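NADPH-quinone reductase (Pediococcus pentosaceus ATCC 25745, PDB 3HA2) probably acts as a flavin-dependent NAD(P)H:quinone oxidoreductase, the chain being its flavodoxin-like domain. Local coordinates at residues F20-V31 and L156-T165; L50-L61 and K93-T101. All blocks are in the same frame, centred on the assembly; numbering follows the deposited sequence.

Contact 1 (F20-V31 and L156-T165); sequences FFKAAIENFSNV and LLVAYQQYAT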
loop_
_atom_site.group_PDB
_atom_site.type_symbol
_atom_site.label_atom_id
_atom_site.label_comp_id
_atom_site.label_asym_id
_atom_site.label_seq_id
_atom_site.Cartn_x
_atom_site.Cartn_y
_atom_site.Cartn_z
ATOM N N PHE A 20 -23.553 -6.720 5.589
ATOM C CA PHE A 20 -24.409 -5.524 5.713
ATOM C C PHE A 20 -24.354 -4.715 4.416
ATOM O O PHE A 20 -25.368 -4.209 3.942
ATOM C CB PHE A 20 -23.942 -4.606 6.855
ATOM C CG PHE A 20 -24.280 -5.097 8.238
ATOM C CD1 PHE A 20 -25.456 -4.696 8.863
ATOM C CD2 PHE A 20 -23.386 -5.903 8.942
ATOM C CE1 PHE A 20 -25.771 -5.125 10.156
ATOM C CE2 PHE A 20 -23.684 -6.331 10.238
ATOM C CZ PHE A 20 -24.883 -5.943 10.845
ATOM N N PHE A 21 -23.144 -4.572 3.879
ATOM C CA PHE A 21 -22.903 -3.774 2.678
ATOM C C PHE A 21 -23.442 -4.484 1.430
ATOM O O PHE A 21 -24.062 -3.864 0.566
ATOM C CB PHE A 21 -21.411 -3.439 2.575
ATOM C CG PHE A 21 -20.966 -2.421 3.596
ATOM C CD1 PHE A 21 -20.884 -1.080 3.258
ATOM C CD2 PHE A 21 -20.697 -2.796 4.911
ATOM C CE1 PHE A 21 -20.512 -0.119 4.197
ATOM C CE2 PHE A 21 -20.325 -1.847 5.861
ATOM C CZ PHE A 21 -20.229 -0.506 5.498
ATOM N N LYS A 22 -23.238 -5.794 1.365
ATOM C CA LYS A 22 -23.750 -6.574 0.251
ATOM C C LYS A 22 -25.269 -6.448 0.251
ATOM O O LYS A 22 -25.875 -6.140 -0.781
ATOM C CB LYS A 22 -23.292 -8.040 0.364
ATOM C CG LYS A 22 -23.719 -8.976 -0.773
ATOM C CD LYS A 22 -23.391 -10.429 -0.385
ATOM C CE LYS A 22 -23.364 -11.398 -1.551
ATOM N NZ LYS A 22 -24.636 -11.435 -2.324
ATOM N N ALA A 23 -25.889 -6.641 1.419
ATOM C CA ALA A 23 -27.344 -6.574 1.505
ATOM C C ALA A 23 -27.872 -5.205 1.080
ATOM O O ALA A 23 -28.960 -5.110 0.521
ATOM C CB ALA A 23 -27.839 -6.931 2.914
ATOM N N ALA A 24 -27.080 -4.160 1.328
ATOM C CA ALA A 24 -27.504 -2.783 1.075
ATOM C C ALA A 24 -27.623 -2.440 -0.411
ATOM O O ALA A 24 -28.389 -1.550 -0.792
ATOM C CB ALA A 24 -26.567 -1.805 1.775
ATOM N N ILE A 25 -26.864 -3.140 -1.249
ATOM C CA ILE A 25 -26.885 -2.887 -2.687
ATOM C C ILE A 25 -27.483 -4.060 -3.481
ATOM O O ILE A 25 -27.477 -4.052 -4.709
ATOM C CB ILE A 25 -25.475 -2.465 -3.223
ATOM C CG1 ILE A 25 -24.389 -3.476 -2.819
ATOM C CG2 ILE A 25 -25.119 -1.057 -2.710
ATOM C CD1 ILE A 25 -24.228 -4.643 -3.764
ATOM N N GLU A 26 -28.028 -5.044 -2.767
ATOM C CA GLU A 26 -28.589 -6.239 -3.407
ATOM C C GLU A 26 -29.699 -5.959 -4.409
ATOM O O GLU A 26 -29.913 -6.742 -5.328
ATOM C CB GLU A 26 -29.056 -7.259 -2.366
ATOM C CG GLU A 26 -28.001 -8.322 -2.094
ATOM C CD GLU A 26 -28.364 -9.257 -0.953
ATOM O OE1 GLU A 26 -29.522 -9.212 -0.466
ATOM O OE2 GLU A 26 -27.471 -10.040 -0.548
ATOM N N ASN A 27 -30.390 -4.836 -4.243
ATOM C CA ASN A 27 -31.527 -4.515 -5.091
ATOM C C ASN A 27 -31.209 -3.627 -6.287
ATOM O O ASN A 27 -32.080 -3.382 -7.125
ATOM C CB ASN A 27 -32.648 -3.894 -4.252
ATOM C CG ASN A 27 -33.047 -4.779 -3.081
ATOM O OD1 ASN A 27 -33.175 -4.309 -1.950
ATOM N ND2 ASN A 27 -33.225 -6.069 -3.346
ATOM N N PHE A 28 -29.971 -3.142 -6.371
ATOM C CA PHE A 28 -29.564 -2.325 -7.512
ATOM C C PHE A 28 -28.915 -3.202 -8.585
ATOM O O PHE A 28 -27.780 -3.646 -8.418
ATOM C CB PHE A 28 -28.615 -1.205 -7.065
ATOM C CG PHE A 28 -29.187 -0.319 -5.988
ATOM C CD1 PHE A 28 -30.165 0.625 -6.287
ATOM C CD2 PHE A 28 -28.748 -0.432 -4.675
ATOM C CE1 PHE A 28 -30.700 1.437 -5.291
ATOM C CE2 PHE A 28 -29.277 0.379 -3.673
ATOM C CZ PHE A 28 -30.253 1.312 -3.982
ATOM N N SER A 29 -29.627 -3.441 -9.687
ATOM C CA SER A 29 -29.145 -4.368 -10.709
ATOM C C SER A 29 -27.935 -3.842 -11.498
ATOM O O SER A 29 -27.221 -4.621 -12.132
ATOM C CB SER A 29 -30.281 -4.803 -11.643
ATOM O OG SER A 29 -30.714 -3.723 -12.445
ATOM N N ASN A 30 -27.695 -2.535 -11.442
ATOM C CA ASN A 30 -26.526 -1.940 -12.104
ATOM C C ASN A 30 -25.248 -1.965 -11.248
ATOM O O ASN A 30 -24.165 -1.566 -11.715
ATOM C CB ASN A 30 -26.837 -0.517 -12.575
ATOM C CG ASN A 30 -27.195 0.421 -11.432
ATOM O OD1 ASN A 30 -27.756 0.008 -10.414
ATOM N ND2 ASN A 30 -26.858 1.701 -11.596
ATOM N N VAL A 31 -25.384 -2.429 -10.001
ATOM C CA VAL A 31 -24.239 -2.586 -9.088
ATOM C C VAL A 31 -23.796 -4.049 -9.037
ATOM O O VAL A 31 -24.616 -4.934 -8.780
ATOM C CB VAL A 31 -24.575 -2.115 -7.655
ATOM C CG1 VAL A 31 -23.395 -2.348 -6.746
ATOM C CG2 VAL A 31 -24.940 -0.640 -7.638
ATOM N N LEU A 156 -25.196 5.146 7.677
ATOM C CA LEU A 156 -23.965 4.925 6.940
ATOM C C LEU A 156 -24.277 4.049 5.711
ATOM O O LEU A 156 -23.743 4.274 4.622
ATOM C CB LEU A 156 -22.933 4.275 7.866
ATOM C CG LEU A 156 -21.526 4.042 7.339
ATOM C CD1 LEU A 156 -20.570 4.016 8.519
ATOM C CD2 LEU A 156 -21.440 2.749 6.526
ATOM N N LEU A 157 -25.176 3.083 5.886
ATOM C CA LEU A 157 -25.571 2.197 4.786
ATOM C C LEU A 157 -26.306 2.921 3.650
ATOM O O LEU A 157 -26.099 2.591 2.493
ATOM C CB LEU A 157 -26.316 0.948 5.289
ATOM C CG LEU A 157 -25.438 -0.045 6.080
ATOM C CD1 LEU A 157 -26.276 -1.112 6.775
ATOM C CD2 LEU A 157 -24.342 -0.686 5.193
ATOM N N VAL A 158 -27.123 3.923 3.984
ATOM C CA VAL A 158 -27.723 4.836 2.998
ATOM C C VAL A 158 -26.674 5.668 2.241
ATOM O O VAL A 158 -26.775 5.852 1.023
ATOM C CB VAL A 158 -28.758 5.794 3.674
ATOM C CG1 VAL A 158 -29.276 6.819 2.684
ATOM C CG2 VAL A 158 -29.920 5.000 4.263
ATOM N N ALA A 159 -25.670 6.172 2.958
ATOM C CA ALA A 159 -24.558 6.886 2.324
ATOM C C ALA A 159 -23.833 5.950 1.361
ATOM O O ALA A 159 -23.441 6.350 0.265
ATOM C CB ALA A 159 -23.586 7.446 3.380
ATOM N N TYR A 160 -23.677 4.699 1.780
ATOM C CA TYR A 160 -23.042 3.668 0.949
ATOM C C TYR A 160 -23.825 3.396 -0.340
ATOM O O TYR A 160 -23.246 3.331 -1.436
ATOM C CB TYR A 160 -22.882 2.392 1.779
ATOM C CG TYR A 160 -22.285 1.213 1.033
ATOM C CD1 TYR A 160 -20.938 1.208 0.653
ATOM C CD2 TYR A 160 -23.068 0.095 0.724
ATOM C CE1 TYR A 160 -20.387 0.113 -0.030
ATOM C CE2 TYR A 160 -22.528 -1.002 0.041
ATOM C CZ TYR A 160 -21.192 -0.986 -0.330
ATOM O OH TYR A 160 -20.654 -2.083 -0.974
ATOM N N GLN A 161 -25.148 3.283 -0.212
ATOM C CA GLN A 161 -26.028 3.129 -1.374
ATOM C C GLN A 161 -25.886 4.288 -2.359
ATOM O O GLN A 161 -25.797 4.069 -3.563
ATOM C CB GLN A 161 -27.493 3.006 -0.944
ATOM C CG GLN A 161 -27.837 1.705 -0.269
ATOM C CD GLN A 161 -29.256 1.710 0.281
ATOM O OE1 GLN A 161 -29.826 2.775 0.555
ATOM N NE2 GLN A 161 -29.831 0.519 0.450
ATOM N N GLN A 162 -25.866 5.512 -1.842
ATOM C CA GLN A 162 -25.661 6.708 -2.667
ATOM C C GLN A 162 -24.291 6.693 -3.333
ATOM O O GLN A 162 -24.154 7.016 -4.520
ATOM C CB GLN A 162 -25.800 7.967 -1.813
ATOM C CG GLN A 162 -27.221 8.181 -1.287
ATOM C CD GLN A 162 -28.218 8.266 -2.424
ATOM O OE1 GLN A 162 -28.148 9.174 -3.260
ATOM N NE2 GLN A 162 -29.143 7.308 -2.476
ATOM N N TYR A 163 -23.290 6.292 -2.554
ATOM C CA TYR A 163 -21.906 6.214 -3.027
ATOM C C TYR A 163 -21.800 5.288 -4.237
ATOM O O TYR A 163 -21.124 5.605 -5.209
ATOM C CB TYR A 163 -20.989 5.757 -1.888
ATOM C CG TYR A 163 -19.512 6.061 -2.119
ATOM C CD1 TYR A 163 -19.044 7.380 -2.116
ATOM C CD2 TYR A 163 -18.585 5.027 -2.339
ATOM C CE1 TYR A 163 -17.679 7.671 -2.329
ATOM C CE2 TYR A 163 -17.215 5.313 -2.545
ATOM C CZ TYR A 163 -16.784 6.634 -2.536
ATOM O OH TYR A 163 -15.445 6.915 -2.752
ATOM N N ALA A 164 -22.514 4.164 -4.182
ATOM C CA ALA A 164 -22.521 3.177 -5.252
ATOM C C ALA A 164 -23.403 3.533 -6.451
ATOM O O ALA A 164 -23.178 3.028 -7.545
ATOM C CB ALA A 164 -22.926 1.804 -4.694
ATOM N N THR A 165 -24.413 4.382 -6.264
ATOM C CA THR A 165 -25.435 4.551 -7.312
ATOM C C THR A 165 -25.729 5.991 -7.721
ATOM O O THR A 165 -26.175 6.232 -8.846
ATOM C CB THR A 165 -26.797 3.918 -6.916
ATOM O OG1 THR A 165 -27.356 4.648 -5.815
ATOM C CG2 THR A 165 -26.649 2.461 -6.525
#
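The helical turns Phe20-Ile25 pass over helix 156-165 with their axes 9.6 Å apart at closest and crossed at -58°, Ala24 lying nearest Leu157 and Ile25 nearest Gln161. Phe21 turns an edge to the face of Tyr160, a T-shaped stack with CD1 of Phe21 almost over the centre of the tyrosine ring. CD2 of Leu157 covers one face of Phe21 in a CH-pi contact, directly above the ring centre, while CD2 of Leu156 touches CZ of Phe21 at 3.6 Å. Ile25 CG2 drops between Tyr160 CE2 and the methyl of Ala164. The polar bond across the contact runs from Gln161 NE2 to Ala24 O, 2.8 Å long, in the carbonyl plane and on a lone pair. CG of Gln161 lies beside its backbone N (chi1 -71°) and the chain runs out extended from there, taking the amide to that carbonyl while CG brushes the edge of Phe28. Thr165 bonds through OG1 to Gln161 O, and its CG2 is left to lie over the face of Phe28 and against Val31 CG2 at 3.7 Å. This is a largely apolar seam in which helix 18-25 and the turn leading into strand 31-35 pack on helix 150-165; the glutamine amide gives the Ala24 carbonyl a fairly straight partner (160° at the hydrogen), and the buried Tyr160 hydroxyl is satisfied by Glu58.

Contact 2 (L50-L61 and K93-T101); sequences LQNDRIILEFPL and KELGIVVST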
loop_
_atom_site.group_PDB
_atom_site.type_symbol
_atom_site.label_atom_id
_atom_site.label_comp_id
_atom_site.label_asym_id
_atom_site.label_seq_id
_atom_site.Cartn_x
_atom_site.Cartn_y
_atom_site.Cartn_z
ATOM N N LEU A 50 -13.764 -2.870 -17.755
ATOM C CA LEU A 50 -14.168 -2.257 -19.016
ATOM C C LEU A 50 -15.680 -2.058 -19.090
ATOM O O LEU A 50 -16.145 -1.143 -19.764
ATOM C CB LEU A 50 -13.679 -3.086 -20.208
ATOM C CG LEU A 50 -12.178 -3.071 -20.529
ATOM C CD1 LEU A 50 -11.866 -4.031 -21.676
ATOM C CD2 LEU A 50 -11.697 -1.677 -20.880
ATOM N N GLN A 51 -16.424 -2.918 -18.397
ATOM C CA GLN A 51 -17.887 -2.943 -18.457
ATOM C C GLN A 51 -18.530 -1.996 -17.437
ATOM O O GLN A 51 -19.752 -1.877 -17.387
ATOM C CB GLN A 51 -18.397 -4.363 -18.189
ATOM C CG GLN A 51 -18.065 -5.381 -19.276
ATOM C CD GLN A 51 -18.392 -6.808 -18.854
ATOM O OE1 GLN A 51 -17.568 -7.713 -18.997
ATOM N NE2 GLN A 51 -19.591 -7.013 -18.321
ATOM N N ASN A 52 -17.719 -1.357 -16.600
ATOM C CA ASN A 52 -18.275 -0.506 -15.540
ATOM C C ASN A 52 -17.758 0.919 -15.602
ATOM O O ASN A 52 -16.671 1.160 -16.129
ATOM C CB ASN A 52 -18.070 -1.137 -14.157
ATOM C CG ASN A 52 -18.956 -2.354 -13.944
ATOM O OD1 ASN A 52 -20.048 -2.242 -13.377
ATOM N ND2 ASN A 52 -18.517 -3.511 -14.435
ATOM N N ASP A 53 -18.558 1.858 -15.083
ATOM C CA ASP A 53 -18.263 3.294 -15.122
ATOM C C ASP A 53 -17.705 3.802 -13.802
ATOM O O ASP A 53 -16.888 4.713 -13.776
ATOM C CB ASP A 53 -19.544 4.086 -15.435
ATOM C CG ASP A 53 -20.218 3.615 -16.696
ATOM O OD1 ASP A 53 -19.589 3.745 -17.769
ATOM O OD2 ASP A 53 -21.368 3.113 -16.620
ATOM N N ARG A 54 -18.171 3.233 -12.705
ATOM C CA ARG A 54 -17.673 3.615 -11.391
ATOM C C ARG A 54 -17.108 2.367 -10.726
ATOM O O ARG A 54 -17.785 1.350 -10.622
ATOM C CB ARG A 54 -18.792 4.212 -10.530
ATOM C CG ARG A 54 -18.344 4.582 -9.125
ATOM C CD ARG A 54 -19.475 5.279 -8.349
ATOM N NE ARG A 54 -19.824 6.561 -8.957
ATOM C CZ ARG A 54 -20.897 7.280 -8.635
ATOM N NH1 ARG A 54 -21.749 6.847 -7.707
ATOM N NH2 ARG A 54 -21.130 8.430 -9.260
ATOM N N ILE A 55 -15.858 2.464 -10.293
ATOM C CA ILE A 55 -15.139 1.346 -9.720
ATOM C C ILE A 55 -14.878 1.714 -8.271
ATOM O O ILE A 55 -14.232 2.728 -7.987
ATOM C CB ILE A 55 -13.764 1.085 -10.429
ATOM C CG1 ILE A 55 -13.839 1.189 -11.980
ATOM C CG2 ILE A 55 -13.157 -0.241 -9.955
ATOM C CD1 ILE A 55 -14.833 0.243 -12.677
ATOM N N ILE A 56 -15.396 0.901 -7.364
ATOM C CA ILE A 56 -15.214 1.144 -5.948
ATOM C C ILE A 56 -14.339 0.048 -5.355
ATOM O O ILE A 56 -14.600 -1.140 -5.543
ATOM C CB ILE A 56 -16.571 1.223 -5.243
ATOM C CG1 ILE A 56 -17.286 2.517 -5.658
ATOM C CG2 ILE A 56 -16.408 1.107 -3.734
ATOM C CD1 ILE A 56 -18.774 2.547 -5.319
ATOM N N LEU A 57 -13.288 0.445 -4.657
ATOM C CA LEU A 57 -12.467 -0.546 -3.971
ATOM C C LEU A 57 -12.862 -0.526 -2.516
ATOM O O LEU A 57 -12.796 0.518 -1.857
ATOM C CB LEU A 57 -10.989 -0.221 -4.100
ATOM C CG LEU A 57 -10.500 0.073 -5.521
ATOM C CD1 LEU A 57 -8.981 0.347 -5.445
ATOM C CD2 LEU A 57 -10.827 -1.040 -6.518
ATOM N N GLU A 58 -13.271 -1.691 -2.030
ATOM C CA GLU A 58 -13.860 -1.833 -0.697
ATOM C C GLU A 58 -12.996 -2.776 0.151
ATOM O O GLU A 58 -12.900 -3.997 -0.120
ATOM C CB GLU A 58 -15.291 -2.370 -0.839
ATOM C CG GLU A 58 -16.014 -2.576 0.468
ATOM C CD GLU A 58 -17.509 -2.636 0.305
ATOM O OE1 GLU A 58 -18.058 -1.984 -0.618
ATOM O OE2 GLU A 58 -18.143 -3.335 1.124
ATOM N N PHE A 59 -12.374 -2.224 1.190
ATOM C CA PHE A 59 -11.408 -3.005 1.961
ATOM C C PHE A 59 -11.215 -2.490 3.388
ATOM O O PHE A 59 -11.493 -1.324 3.669
ATOM C CB PHE A 59 -10.059 -3.006 1.217
ATOM C CG PHE A 59 -9.485 -1.610 0.952
ATOM C CD1 PHE A 59 -9.791 -0.904 -0.221
ATOM C CD2 PHE A 59 -8.643 -1.006 1.887
ATOM C CE1 PHE A 59 -9.266 0.384 -0.455
ATOM C CE2 PHE A 59 -8.105 0.277 1.657
ATOM C CZ PHE A 59 -8.417 0.969 0.481
ATOM N N PRO A 60 -10.720 -3.359 4.283
ATOM C CA PRO A 60 -10.316 -2.917 5.623
ATOM C C PRO A 60 -8.914 -2.323 5.609
ATOM O O PRO A 60 -8.048 -2.743 4.834
ATOM C CB PRO A 60 -10.352 -4.209 6.431
ATOM C CG PRO A 60 -9.985 -5.271 5.443
ATOM C CD PRO A 60 -10.565 -4.818 4.110
ATOM N N LEU A 61 -8.688 -1.348 6.470
ATOM C CA LEU A 61 -7.389 -0.707 6.541
ATOM C C LEU A 61 -6.453 -1.615 7.374
ATOM O O LEU A 61 -6.738 -1.926 8.542
ATOM C CB LEU A 61 -7.554 0.677 7.176
ATOM C CG LEU A 61 -6.363 1.619 7.147
ATOM C CD1 LEU A 61 -6.186 2.163 5.733
ATOM C CD2 LEU A 61 -6.519 2.750 8.176
ATOM N N LYS A 93 -13.506 6.934 -16.106
ATOM C CA LYS A 93 -14.215 6.173 -15.068
ATOM C C LYS A 93 -13.966 6.847 -13.718
ATOM O O LYS A 93 -13.000 7.611 -13.563
ATOM C CB LYS A 93 -13.764 4.699 -15.045
ATOM C CG LYS A 93 -14.002 3.958 -16.361
ATOM C CD LYS A 93 -13.468 2.509 -16.309
ATOM C CE LYS A 93 -13.513 1.858 -17.685
ATOM N NZ LYS A 93 -14.934 1.602 -18.103
ATOM N N GLU A 94 -14.857 6.594 -12.760
ATOM C CA GLU A 94 -14.731 7.151 -11.422
ATOM C C GLU A 94 -14.125 6.081 -10.543
ATOM O O GLU A 94 -14.451 4.903 -10.694
ATOM C CB GLU A 94 -16.089 7.592 -10.856
ATOM C CG GLU A 94 -16.648 8.841 -11.534
ATOM C CD GLU A 94 -18.095 9.116 -11.193
ATOM O OE1 GLU A 94 -18.841 8.175 -10.883
ATOM O OE2 GLU A 94 -18.497 10.300 -11.251
ATOM N N LEU A 95 -13.221 6.498 -9.652
ATOM C CA LEU A 95 -12.620 5.584 -8.680
ATOM C C LEU A 95 -13.110 6.005 -7.304
ATOM O O LEU A 95 -12.940 7.162 -6.925
ATOM C CB LEU A 95 -11.098 5.654 -8.699
ATOM C CG LEU A 95 -10.415 4.695 -7.706
ATOM C CD1 LEU A 95 -10.699 3.195 -8.064
ATOM C CD2 LEU A 95 -8.903 4.950 -7.595
ATOM N N GLY A 96 -13.708 5.065 -6.580
ATOM C CA GLY A 96 -14.152 5.294 -5.202
ATOM C C GLY A 96 -13.470 4.321 -4.259
ATOM O O GLY A 96 -12.981 3.256 -4.670
ATOM N N ILE A 97 -13.453 4.683 -2.987
ATOM C CA ILE A 97 -12.812 3.889 -1.949
ATOM C C ILE A 97 -13.778 3.791 -0.784
ATOM O O ILE A 97 -14.231 4.824 -0.254
ATOM C CB ILE A 97 -11.495 4.577 -1.466
ATOM C CG1 ILE A 97 -10.498 4.752 -2.629
ATOM C CG2 ILE A 97 -10.899 3.810 -0.246
ATOM C CD1 ILE A 97 -9.943 3.464 -3.198
ATOM N N VAL A 98 -14.134 2.566 -0.403
ATOM C CA VAL A 98 -14.880 2.336 0.848
ATOM C C VAL A 98 -13.918 1.626 1.799
ATOM O O VAL A 98 -13.693 0.424 1.665
ATOM C CB VAL A 98 -16.164 1.505 0.616
ATOM C CG1 VAL A 98 -16.917 1.257 1.965
ATOM C CG2 VAL A 98 -17.085 2.248 -0.378
ATOM N N VAL A 99 -13.322 2.386 2.727
ATOM C CA VAL A 99 -12.266 1.858 3.595
ATOM C C VAL A 99 -12.744 1.769 5.034
ATOM O O VAL A 99 -13.229 2.746 5.591
ATOM C CB VAL A 99 -10.927 2.678 3.469
ATOM C CG1 VAL A 99 -11.143 4.194 3.740
ATOM C CG2 VAL A 99 -9.859 2.095 4.380
ATOM N N SER A 100 -12.655 0.580 5.618
ATOM C CA SER A 100 -13.174 0.399 6.964
ATOM C C SER A 100 -12.017 0.291 7.955
ATOM O O SER A 100 -10.927 -0.209 7.608
ATOM C CB SER A 100 -14.126 -0.803 7.023
ATOM O OG SER A 100 -13.441 -1.982 6.685
ATOM N N THR A 101 -12.227 0.826 9.156
ATOM C CA THR A 101 -11.202 0.789 10.195
ATOM C C THR A 101 -11.859 0.364 11.515
ATOM O O THR A 101 -13.032 0.584 11.703
ATOM C CB THR A 101 -10.500 2.172 10.407
ATOM O OG1 THR A 101 -11.273 2.982 11.299
ATOM C CG2 THR A 101 -10.297 2.926 9.110
HETATM O O HOH W 1 -14.725 0.852 -20.908
HETATM O O HOH W 2 -16.719 4.071 -18.870
#
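Lys93 opens the pairing by reaching back to the end of helix 42-50 and the loop ahead of strand 54-60: its NZ donates to Asn52 O at 2.7 Å and more weakly to Leu50 O. The lysine side chain runs extended as far as CE, and chi4 (-70°) turns NZ toward these carbonyls; one water links it to Leu50 O and another to Asp53 OD1. Glu94 begins the parallel ladder, its N bonded to Asp53 O and its O taking Ile55 N. Arg54 NE and NH2 both donate to the single oxygen Glu94 OE1, at 2.7 and 2.8 Å, and that oxygen lies in the guanidinium plane; NH2 also bonds Asn166 O. Leu95 sets CD1 against Leu57 CG at 4.0 Å. Gly96 donates its N-H to Ile55 O and accepts from Leu57 N at its carbonyl, Ile56 packing close beside it. Ile97 puts CD1 against Leu57 CB and CG2 against the Phe59 ring, 3.8 Å from CE1. On the face shared with Ile56 and Glu58, Val98 meets Ile56 CG2 through CG2 at 3.6 Å and runs alongside Glu58. Val99 returns to the Phe59 side, its CG2 3.7 Å from CE2 of that ring and also against Leu61 CB. Ser100 bonds through N to Phe59 O and through O to Leu61 N, and Thr101 ends the run with CG2 on Leu61 CD2. Flavodoxin-like folds bind flavin at this C-terminal end of the strands, and a sulfate about 6 Å from the Ser100 side chain is consistent with an anion pocket there. These are inner strands of the parallel sheet: strand 3-7 flanks 54-60 and strand 135-143 flanks 94-101. Helix 123-131 packs on Leu57, Leu95 and Ile97; helix 150-165 covers the face bearing Arg54, Glu58 and Val98.

In the fold
From the N terminus, the chain lays down strand 3-7 and then helix 18-25, the first partner of contact 1, and descends through strand 31-35 and helix 42-50 into strand 54-60. Contact 2 closes the first loop, a right-handed beta-alpha-beta crossover that passes through helices 68-77 and 80-83 before strand 94-101. Only after strand 135-143 does helix 150-165 return to close contact 1, so the loop of contact 2 is nested inside the much longer one. The contacts meet through two tyrosine hydroxyls, that of Tyr163 bonding Ile97 N, which tie helix 150-165, and through it the helix packed on it, to the inner strands.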